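Putative angiotensinogen (Lampetra fluviatilis, PDB 5INW) is a serpin that binds heparin, which promotes its inhibition of thrombin, and is seen here with its reaction loop cleaved. Local coordinates at residues K75-T78 with Q79-A82; R156-G159 with A160-K163; R190-A193 with H194-S198; K221-S224 with K225-D229; Y363-M367 with G368-M372. The protein carries 1 engineered substitution. All blocks are in the same frame, centred on the assembly; numbering follows the deposited sequence.

In the fold
All five contacts lie within short runs of chain that open or close helices around the central sheet of a serpin. Contacts 1 and 2 touch, their centres about 12 Å apart: Leu157 packs on Ala82 and Ile81, and the chain of the C-terminal peptide meets both. Contact 3 lies near the end of helix 186-196, its centre about 15 Å from that of contact 2. Contact 4, about 20 Å centre to centre from both 2 and 3, forms the turn after helix 208-221 and reaches strand 405-417, which lies between strands 238-251 and 389-401 as the inserted loop does in cleaved serpins. Contact 5 stands apart, its centre about 24 Å or more from the others.

Contact 1 of 5, residues K75-T78 with Q79-A82; sequences KSKT and QRIA
Gln79 turns back against Ser76 at the start of helix 77-96, Gln79 CD lying alongside Ser76 CB at 3.4 Å. With CG set beside its own backbone N (chi1 -68°) and the chain extended beyond, Gln79 brings OE1 to the backbone N of Ser76, a hydrogen bond of 3.3 Å with the donor tilted 28° from the carbonyl plane. The other end of the amide is held too, Gln79 NE2 bonding Lys20 O of the C-terminal peptide chain. Ser76 is the N-cap, so this is the half of a capping box in which the third helical residue accepts from the cap; glutamine has the right length and an acceptor to offer. The serine hydroxyl turns instead to its neighbour, Ser76 OG lying 3.2 Å from Thr78 OG1 in a hydrogen bond that either could donate.

Arg80 runs back on another side of the turn. Its own N is bonded to Ser76 O at 3.2 Å, and the same carbonyl oxygen sits 4.0 Å above the plane of the Arg80 guanidinium, offset toward its rim. Lys77 lies alongside Arg80, pointing the same way, with Lys77 CG 4.0 Å from Arg80 NH1; two long charged chains suit this exposed side.

The other side is apolar and buried: Ile81 rests on Phe154 and Ala82 on Leu157, both of helix 150-161.

Contact 2 of 5, residues R156-G159 with A160-K163; sequences RLNG and ALYK
Ala160 N bonds Arg156 O at 2.9 Å, Leu161 N bonds Leu157 O at the same 2.9 Å, and Tyr162 N bonds Asn158 O at 3.0 Å, three successive bonds that carry the last turn of helix 150-161. The bond from Tyr162 is nearly straight, 169° at the hydrogen, although Tyr162 is itself the first residue to leave helical backbone angles. The same oxygen, Asn158 O, also lies over one face of the Tyr162 ring, 3.3 Å from Tyr162 CG.

The Asn158 side chain continues along that ring. Both residues have CG beside the backbone N (chi1 -70° for Asn158), which sends the two groups the same way, side by side, with amide and ring planes only 5° apart. Asn158 CB lies 3.6 Å from Tyr162 CE2, and Asn158 CG 3.8 Å from Tyr162 CZ. A short flat amide fits such a place, since it can lie against an aromatic ring and still offer polar atoms.

By its order in the chain this helix corresponds to helix D of the serpins, the helix that takes part in heparin binding in antithrombin. Its inward side is leucine-rich. Leu157 and Leu161, one turn apart, cross obliquely, with Leu157 CG 3.6 Å from Leu161 CD1. Both touch Leu111 of helix 110-122, while Leu161 and Tyr162 reach Leu170 of strand 168-179. Leu157 packs on Thr21 and Leu161 on Asp18 of the C-terminal peptide chain. Gly159 lies on the exposed side of the helix.

Contact 3 of 5, residues R190-A193 with H194-S198; sequences RTVA and HLFKS
Val192 and Phe196 meet one turn apart near the C-terminal end of helix 186-196, a local helix-end contact inside the crossover that links strand 168-179 to strand 200-203. Phe196 CB carries the ring beside its own backbone N (chi1 -55°), and this turns the ring back along the helix until its edge faces Val192, with Phe196 CD2 3.9 Å from Val192 CA and the latter in the ring plane. Leu195 CB of the preceding residue lies over one face of that ring, offset toward the rim. Phenylalanine suits the spot, because the ring reaches on to Met151 and Phe154 of helix 150-161, and Leu195 joins it on Met151.

The backbone shows the helix running out. His194 N to Arg190 O and Leu195 N to Thr191 O, both 2.9 Å, are sound helical bonds, whereas Phe196 N to Val192 O, at 3.2 Å, and Lys197 N to Ala193 O are weak. Val192 O receives a further weak bond from Ser198 N at 3.3 Å, and Ala193 CA makes a CA-H...O contact of 3.2 Å with Ser198 O, so the departing chain folds back over the last turn.

Lys197 is the first residue to leave helical angles (phi 61°) and is exposed, a place that suits a charged chain. On either side of it along the chain, Phe196 O accepts from Asn174 ND2 and Ser198 OG is weakly bonded to Val176 N, both on strand 168-179. That strand, this helix and the parallel strand 200-203 make a beta-alpha-beta crossover.

Contact 4 of 5, residues K221-S224 with K225-D229; sequences KVTS and KKFPD
Thr223 and Phe227 face each other across a tight turn, their side chains crossing at about a right angle. With chi1 at 62° the threonine OG1 stands between its backbone N and carbonyl carbon, and from there Thr223 OG1 lies at the ring edge near its plane, 3.9 Å from Phe227 CD1 and 3.6 Å from Phe227 CB. Thr223 CB lies 3.9 Å from Phe227 CD1. The hydroxyl is hydrogen-bonded to Ile219 O, one turn back in helix 208-221; threonine offers this polar branch while its CB packs by the ring.

Between them the chain reverses. Lys226 N is bonded to Thr223 O at 3.0 Å, with the donor 39° above the carbonyl plane, in a beta turn with both central residues, Ser224 and Lys225, at positive phi, roughly a distorted type I'. The turn opens the passage from helix 208-221, by its order the serpin helix F, to central-sheet strand 238-251.

The lysines differ in shape. Lys225 is extended beyond CG, its side chain touching Glu220 of helix 208-221. Lys226 CB lies 3.4 Å from Thr223 O, and farther out the chain bends at two torsions; it also touches Tyr247. Phe227, in contrast, is buried, its ring set beside the backbone N (chi1 -65°) and resting on Val245 and Tyr247 of strand 238-251 and on Lys409 and Glu411 of strand 405-417.

Contact 5 of 5, residues Y363-M367 with G368-M372; sequences YLSAM and GMSSM
Leu364 O accepts a hydrogen bond from Met369 N at 3.1 Å. Inside this wide loop lies a shorter one, Gly368 N to Ser365 O, also 3.1 Å, its donor 63° out of the carbonyl plane. The two bonds together make a Schellman motif that ends helix 361-369. Gly368 is its C-prime residue, with phi of 115°, a backbone shape that glycine, lacking CB, takes up readily.

As the chain turns back, Met369 comes to lie near Leu364. The Met369 chain bends at its last torsion (chi3 -82°), bringing Met369 CE to 3.8 Å from Leu364 CD2, and the two side chains run at a slant to each other. Met367 points the same way as Met369, with Met367 CB 4.0 Å from Met369 CE. Flexible thioethers suit packing between helices. Ser365 OG is bonded to Lys361 O, and Ser365 OG lies 3.9 Å from Ser370 CA.

Around this helix end, Met369 packs on Leu132 and Ala135 of helix 126-136, Met367 and Ala366 touch Gln95 of helix 77-96, and Leu364 and Met372 rest on Ile393 of strand 389-401.

Contact 1 of 5, residues K75-T78 with Q79-A82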
# COMPACT_ATOMS: atom_id res chain seq x y z
N LYS A 75 -21.67 6.19 -4.74
CA LYS A 75 -22.63 6.61 -3.68
C LYS A 75 -22.30 6.38 -2.14
O LYS A 75 -22.53 7.28 -1.35
CB LYS A 75 -24.06 6.06 -3.97
CG LYS A 75 -24.55 6.15 -5.42
CD LYS A 75 -24.33 4.80 -6.08
CE LYS A 75 -24.59 4.88 -7.56
NZ LYS A 75 -24.89 3.53 -8.11
N SER A 76 -21.81 5.22 -1.73
CA SER A 76 -21.70 4.88 -0.29
C SER A 76 -20.67 5.72 0.44
O SER A 76 -19.76 6.22 -0.18
CB SER A 76 -21.31 3.42 -0.12
OG SER A 76 -21.08 3.08 1.25
N LYS A 77 -20.77 5.82 1.77
CA LYS A 77 -19.83 6.68 2.54
C LYS A 77 -18.42 6.06 2.50
O LYS A 77 -17.47 6.71 2.10
CB LYS A 77 -20.31 6.92 4.01
CG LYS A 77 -21.59 7.76 4.17
CD LYS A 77 -22.89 6.94 4.06
CE LYS A 77 -24.14 7.79 4.25
NZ LYS A 77 -25.30 7.05 3.71
N THR A 78 -18.31 4.78 2.87
CA THR A 78 -17.05 4.02 2.82
C THR A 78 -16.40 4.00 1.43
O THR A 78 -15.19 4.09 1.31
CB THR A 78 -17.26 2.56 3.30
OG1 THR A 78 -18.45 2.03 2.70
CG2 THR A 78 -17.37 2.50 4.82
N GLN A 79 -17.24 3.90 0.40
CA GLN A 79 -16.79 3.94 -0.99
C GLN A 79 -16.15 5.28 -1.42
O GLN A 79 -15.16 5.25 -2.13
CB GLN A 79 -17.92 3.57 -1.95
CG GLN A 79 -18.30 2.09 -1.81
CD GLN A 79 -19.58 1.69 -2.52
OE1 GLN A 79 -20.39 2.53 -2.89
NE2 GLN A 79 -19.78 0.39 -2.68
N ARG A 80 -16.68 6.41 -0.94
CA ARG A 80 -16.11 7.74 -1.21
C ARG A 80 -14.72 7.91 -0.62
O ARG A 80 -13.82 8.42 -1.30
CB ARG A 80 -17.01 8.88 -0.71
CG ARG A 80 -18.31 9.05 -1.53
CD ARG A 80 -19.10 10.34 -1.21
NE ARG A 80 -20.55 10.17 -1.31
CZ ARG A 80 -21.43 10.06 -0.30
NH1 ARG A 80 -21.06 10.10 0.99
NH2 ARG A 80 -22.73 9.89 -0.57
N ILE A 81 -14.56 7.52 0.63
CA ILE A 81 -13.24 7.59 1.29
C ILE A 81 -12.24 6.57 0.71
O ILE A 81 -11.05 6.86 0.60
CB ILE A 81 -13.36 7.52 2.83
CG1 ILE A 81 -11.99 7.58 3.54
CG2 ILE A 81 -14.10 6.28 3.27
CD1 ILE A 81 -11.18 8.85 3.28
N ALA A 82 -12.73 5.41 0.28
CA ALA A 82 -11.90 4.42 -0.40
C ALA A 82 -11.33 4.99 -1.71
O ALA A 82 -10.17 4.76 -2.05
CB ALA A 82 -12.70 3.15 -0.65

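Contact 2 of 5, residues R156-G159 with A160-K163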
# COMPACT_ATOMS: atom_id res chain seq x y z
N ARG A 156 -14.05 3.99 9.85
CA ARG A 156 -15.12 3.05 9.49
C ARG A 156 -14.69 2.10 8.38
O ARG A 156 -14.92 0.88 8.48
CB ARG A 156 -16.43 3.72 9.09
CG ARG A 156 -17.62 2.73 9.06
CD ARG A 156 -18.95 3.41 9.32
NE ARG A 156 -18.74 4.45 10.34
CZ ARG A 156 -19.55 5.49 10.58
NH1 ARG A 156 -20.72 5.61 9.94
NH2 ARG A 156 -19.21 6.38 11.50
N LEU A 157 -14.09 2.67 7.32
CA LEU A 157 -13.47 1.89 6.23
C LEU A 157 -12.51 0.84 6.78
O LEU A 157 -12.69 -0.32 6.52
CB LEU A 157 -12.71 2.80 5.24
CG LEU A 157 -12.00 2.12 4.04
CD1 LEU A 157 -13.04 1.49 3.13
CD2 LEU A 157 -11.09 3.04 3.23
N ASN A 158 -11.53 1.25 7.58
CA ASN A 158 -10.59 0.28 8.14
C ASN A 158 -11.26 -0.80 8.99
O ASN A 158 -10.94 -1.97 8.87
CB ASN A 158 -9.45 0.99 8.85
CG ASN A 158 -8.53 1.69 7.86
OD1 ASN A 158 -8.28 1.18 6.77
ND2 ASN A 158 -8.02 2.86 8.24
N GLY A 159 -12.26 -0.42 9.77
CA GLY A 159 -13.08 -1.41 10.44
C GLY A 159 -13.72 -2.40 9.47
O GLY A 159 -13.79 -3.59 9.76
N ALA A 160 -14.26 -1.90 8.36
CA ALA A 160 -14.92 -2.75 7.34
C ALA A 160 -13.92 -3.69 6.64
O ALA A 160 -14.24 -4.86 6.42
CB ALA A 160 -15.68 -1.91 6.32
N LEU A 161 -12.72 -3.21 6.36
CA LEU A 161 -11.73 -3.99 5.62
C LEU A 161 -10.98 -5.05 6.44
O LEU A 161 -10.84 -6.17 6.00
CB LEU A 161 -10.69 -3.06 5.01
CG LEU A 161 -11.20 -2.05 4.00
CD1 LEU A 161 -10.18 -0.95 3.76
CD2 LEU A 161 -11.54 -2.79 2.69
N TYR A 162 -10.55 -4.69 7.64
CA TYR A 162 -9.74 -5.56 8.47
C TYR A 162 -10.61 -6.64 9.11
O TYR A 162 -11.46 -6.35 9.93
CB TYR A 162 -9.03 -4.77 9.55
CG TYR A 162 -8.14 -3.61 9.09
CD1 TYR A 162 -7.60 -3.57 7.82
CD2 TYR A 162 -7.81 -2.56 9.97
CE1 TYR A 162 -6.79 -2.52 7.42
CE2 TYR A 162 -7.01 -1.53 9.56
CZ TYR A 162 -6.51 -1.53 8.28
OH TYR A 162 -5.71 -0.51 7.84
N LYS A 163 -10.43 -7.88 8.67
CA LYS A 163 -11.31 -9.01 8.98
C LYS A 163 -10.49 -10.26 8.83
O LYS A 163 -9.50 -10.25 8.15
CB LYS A 163 -12.48 -9.03 8.03
CG LYS A 163 -13.58 -8.01 8.35
CD LYS A 163 -14.61 -7.99 7.21
CE LYS A 163 -16.03 -7.56 7.54
NZ LYS A 163 -16.99 -8.72 7.61

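Contact 3 of 5, residues R190-A193 with H194-S198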
# COMPACT_ATOMS: atom_id res chain seq x y z
N ARG A 190 -6.24 11.44 22.19
CA ARG A 190 -7.54 10.85 22.11
C ARG A 190 -8.05 10.71 20.69
O ARG A 190 -8.71 9.69 20.41
CB ARG A 190 -8.56 11.66 22.87
CG ARG A 190 -8.29 11.63 24.33
CD ARG A 190 -9.38 12.37 25.04
NE ARG A 190 -9.31 12.08 26.47
CZ ARG A 190 -10.10 12.62 27.39
NH1 ARG A 190 -11.05 13.45 27.03
NH2 ARG A 190 -9.92 12.33 28.66
N THR A 191 -7.84 11.69 19.80
CA THR A 191 -8.27 11.45 18.40
C THR A 191 -7.41 10.36 17.77
O THR A 191 -7.95 9.62 16.95
CB THR A 191 -8.27 12.66 17.46
OG1 THR A 191 -7.01 13.22 17.51
CG2 THR A 191 -9.27 13.72 17.87
N VAL A 192 -6.15 10.22 18.15
CA VAL A 192 -5.39 9.06 17.62
C VAL A 192 -5.78 7.72 18.21
O VAL A 192 -5.64 6.70 17.52
CB VAL A 192 -3.82 9.19 17.58
CG1 VAL A 192 -3.39 10.52 16.98
CG2 VAL A 192 -3.20 8.91 18.92
N ALA A 193 -6.23 7.70 19.45
CA ALA A 193 -6.74 6.48 20.01
C ALA A 193 -8.11 6.13 19.37
O ALA A 193 -8.33 4.98 19.02
CB ALA A 193 -6.84 6.59 21.50
N HIS A 194 -8.98 7.13 19.15
CA HIS A 194 -10.32 6.89 18.61
C HIS A 194 -10.32 6.58 17.10
O HIS A 194 -10.77 5.53 16.69
CB HIS A 194 -11.33 8.02 19.00
CG HIS A 194 -11.72 8.00 20.46
ND1 HIS A 194 -11.46 9.05 21.34
CD2 HIS A 194 -12.31 7.04 21.21
CE1 HIS A 194 -11.89 8.73 22.55
NE2 HIS A 194 -12.41 7.52 22.50
N LEU A 195 -9.76 7.43 16.27
CA LEU A 195 -9.71 7.17 14.82
C LEU A 195 -8.64 6.18 14.31
O LEU A 195 -8.81 5.58 13.23
CB LEU A 195 -9.48 8.48 14.08
CG LEU A 195 -10.37 9.67 14.41
CD1 LEU A 195 -10.02 10.80 13.46
CD2 LEU A 195 -11.85 9.28 14.35
N PHE A 196 -7.50 6.05 15.02
CA PHE A 196 -6.40 5.18 14.56
C PHE A 196 -6.11 3.94 15.47
O PHE A 196 -5.30 3.15 15.12
CB PHE A 196 -5.14 6.04 14.29
CG PHE A 196 -5.39 7.16 13.33
CD1 PHE A 196 -5.51 6.93 11.94
CD2 PHE A 196 -5.57 8.46 13.78
CE1 PHE A 196 -5.79 7.95 11.04
CE2 PHE A 196 -5.83 9.50 12.87
CZ PHE A 196 -5.95 9.23 11.52
N LYS A 197 -6.80 3.81 16.59
CA LYS A 197 -6.68 2.70 17.53
C LYS A 197 -5.33 2.56 18.11
O LYS A 197 -4.90 1.45 18.36
CB LYS A 197 -7.10 1.39 16.90
CG LYS A 197 -8.42 1.42 16.18
CD LYS A 197 -9.61 1.32 17.11
CE LYS A 197 -10.61 2.44 16.81
NZ LYS A 197 -12.01 2.23 17.34
N SER A 198 -4.62 3.65 18.29
CA SER A 198 -3.28 3.61 18.88
C SER A 198 -3.29 4.37 20.18
O SER A 198 -3.71 5.50 20.23
CB SER A 198 -2.24 4.26 17.98
OG SER A 198 -0.98 4.15 18.62

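Contact 4 of 5, residues K221-S224 with K225-D229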
# COMPACT_ATOMS: atom_id res chain seq x y z
N LYS A 221 5.21 -7.68 19.17
CA LYS A 221 4.24 -8.18 20.14
C LYS A 221 2.83 -8.02 19.60
O LYS A 221 2.07 -8.97 19.53
CB LYS A 221 4.41 -7.46 21.52
CG LYS A 221 5.54 -8.03 22.38
CD LYS A 221 5.82 -7.08 23.54
CE LYS A 221 6.88 -7.63 24.49
NZ LYS A 221 6.65 -7.17 25.90
N VAL A 222 2.55 -6.84 19.10
CA VAL A 222 1.21 -6.51 18.63
C VAL A 222 0.83 -7.02 17.19
O VAL A 222 -0.22 -6.71 16.68
CB VAL A 222 1.03 -4.98 18.74
CG1 VAL A 222 -0.37 -4.55 18.34
CG2 VAL A 222 1.25 -4.52 20.19
N THR A 223 1.67 -7.79 16.51
CA THR A 223 1.42 -8.16 15.11
C THR A 223 1.84 -9.63 14.87
O THR A 223 2.28 -10.03 13.78
CB THR A 223 2.20 -7.18 14.18
OG1 THR A 223 3.62 -7.27 14.40
CG2 THR A 223 1.79 -5.73 14.42
N SER A 224 1.66 -10.45 15.92
CA SER A 224 2.22 -11.82 16.07
C SER A 224 3.42 -12.10 15.18
O SER A 224 3.33 -12.87 14.22
CB SER A 224 1.14 -12.89 15.86
OG SER A 224 0.21 -12.85 16.92
N LYS A 225 4.53 -11.42 15.46
CA LYS A 225 5.82 -11.69 14.80
C LYS A 225 5.86 -11.60 13.27
O LYS A 225 6.81 -12.08 12.65
CB LYS A 225 6.39 -13.05 15.27
CG LYS A 225 6.48 -13.22 16.79
CD LYS A 225 7.43 -14.34 17.21
CE LYS A 225 7.64 -14.39 18.71
NZ LYS A 225 8.70 -15.37 19.09
N LYS A 226 4.87 -10.96 12.66
CA LYS A 226 4.92 -10.73 11.22
C LYS A 226 5.82 -9.54 10.90
O LYS A 226 6.43 -9.47 9.85
CB LYS A 226 3.52 -10.46 10.67
CG LYS A 226 2.61 -11.69 10.65
CD LYS A 226 3.22 -12.75 9.71
CE LYS A 226 2.20 -13.78 9.22
NZ LYS A 226 1.73 -14.73 10.28
N PHE A 227 5.88 -8.60 11.83
CA PHE A 227 6.66 -7.40 11.67
C PHE A 227 7.68 -7.25 12.80
O PHE A 227 7.40 -6.65 13.84
CB PHE A 227 5.71 -6.21 11.66
CG PHE A 227 4.77 -6.20 10.50
CD1 PHE A 227 3.57 -6.82 10.57
CD2 PHE A 227 5.12 -5.55 9.33
CE1 PHE A 227 2.72 -6.81 9.51
CE2 PHE A 227 4.28 -5.54 8.26
CZ PHE A 227 3.07 -6.16 8.35
N PRO A 228 8.87 -7.84 12.62
CA PRO A 228 10.02 -7.50 13.46
C PRO A 228 10.75 -6.39 12.72
O PRO A 228 10.32 -6.05 11.59
CB PRO A 228 10.83 -8.78 13.43
CG PRO A 228 10.60 -9.31 12.04
CD PRO A 228 9.24 -8.86 11.60
N ASP A 229 11.81 -5.83 13.29
CA ASP A 229 12.70 -4.86 12.56
C ASP A 229 12.07 -3.75 11.63
O ASP A 229 12.70 -3.28 10.70
CB ASP A 229 13.80 -5.62 11.80
CG ASP A 229 13.27 -6.41 10.60
OD1 ASP A 229 12.29 -5.98 9.94
OD2 ASP A 229 13.86 -7.47 10.29

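Contact 5 of 5, residues Y363-M367 with G368-M372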
# COMPACT_ATOMS: atom_id res chain seq x y z
N TYR A 363 8.12 12.53 -3.36
CA TYR A 363 6.89 12.22 -4.09
C TYR A 363 5.72 12.99 -3.46
O TYR A 363 4.90 13.62 -4.16
CB TYR A 363 6.59 10.71 -4.13
CG TYR A 363 7.68 9.82 -4.73
CD1 TYR A 363 8.21 10.07 -5.98
CD2 TYR A 363 8.13 8.68 -4.04
CE1 TYR A 363 9.19 9.24 -6.50
CE2 TYR A 363 9.10 7.85 -4.56
CZ TYR A 363 9.62 8.14 -5.78
OH TYR A 363 10.59 7.35 -6.32
N LEU A 364 5.65 12.96 -2.13
CA LEU A 364 4.57 13.61 -1.41
C LEU A 364 4.73 15.13 -1.55
O LEU A 364 3.73 15.86 -1.66
CB LEU A 364 4.56 13.20 0.04
CG LEU A 364 4.38 11.70 0.30
CD1 LEU A 364 4.76 11.31 1.72
CD2 LEU A 364 2.95 11.29 -0.02
N SER A 365 5.98 15.61 -1.56
CA SER A 365 6.23 17.00 -1.87
C SER A 365 5.62 17.41 -3.22
O SER A 365 4.90 18.40 -3.29
CB SER A 365 7.73 17.29 -1.84
OG SER A 365 8.23 17.18 -0.52
N ALA A 366 5.87 16.65 -4.28
CA ALA A 366 5.24 16.97 -5.57
C ALA A 366 3.71 16.94 -5.50
O ALA A 366 3.03 17.77 -6.14
CB ALA A 366 5.72 16.04 -6.65
N MET A 367 3.15 16.02 -4.72
CA MET A 367 1.70 15.92 -4.60
C MET A 367 1.07 17.03 -3.77
O MET A 367 -0.15 17.08 -3.65
CB MET A 367 1.32 14.56 -4.04
CG MET A 367 1.70 13.41 -4.96
SD MET A 367 1.76 11.88 -4.04
CE MET A 367 0.06 11.75 -3.48
N GLY A 368 1.88 17.90 -3.20
CA GLY A 368 1.40 19.11 -2.53
C GLY A 368 1.61 19.24 -1.02
O GLY A 368 1.17 20.24 -0.46
N MET A 369 2.31 18.27 -0.40
CA MET A 369 2.43 18.14 1.04
C MET A 369 3.84 18.47 1.47
O MET A 369 4.36 17.96 2.48
CB MET A 369 2.10 16.73 1.48
CG MET A 369 0.63 16.46 1.46
SD MET A 369 0.33 14.70 1.58
CE MET A 369 0.58 14.25 -0.15
N SER A 370 4.43 19.38 0.73
CA SER A 370 5.78 19.81 0.98
C SER A 370 5.97 20.52 2.34
O SER A 370 7.08 20.53 2.90
CB SER A 370 6.17 20.78 -0.15
OG SER A 370 7.54 21.10 -0.06
N SER A 371 4.90 21.11 2.84
CA SER A 371 4.98 21.98 4.02
C SER A 371 5.48 21.27 5.27
O SER A 371 6.40 21.71 5.87
CB SER A 371 3.61 22.63 4.28
OG SER A 371 3.57 23.36 5.48
N MET A 372 4.86 20.14 5.60
CA MET A 372 5.18 19.36 6.81
C MET A 372 6.65 18.92 7.00
O MET A 372 7.00 18.52 8.10
CB MET A 372 4.34 18.10 6.82
CG MET A 372 4.66 17.09 5.71
SD MET A 372 3.38 15.81 5.70
CE MET A 372 4.02 14.68 4.48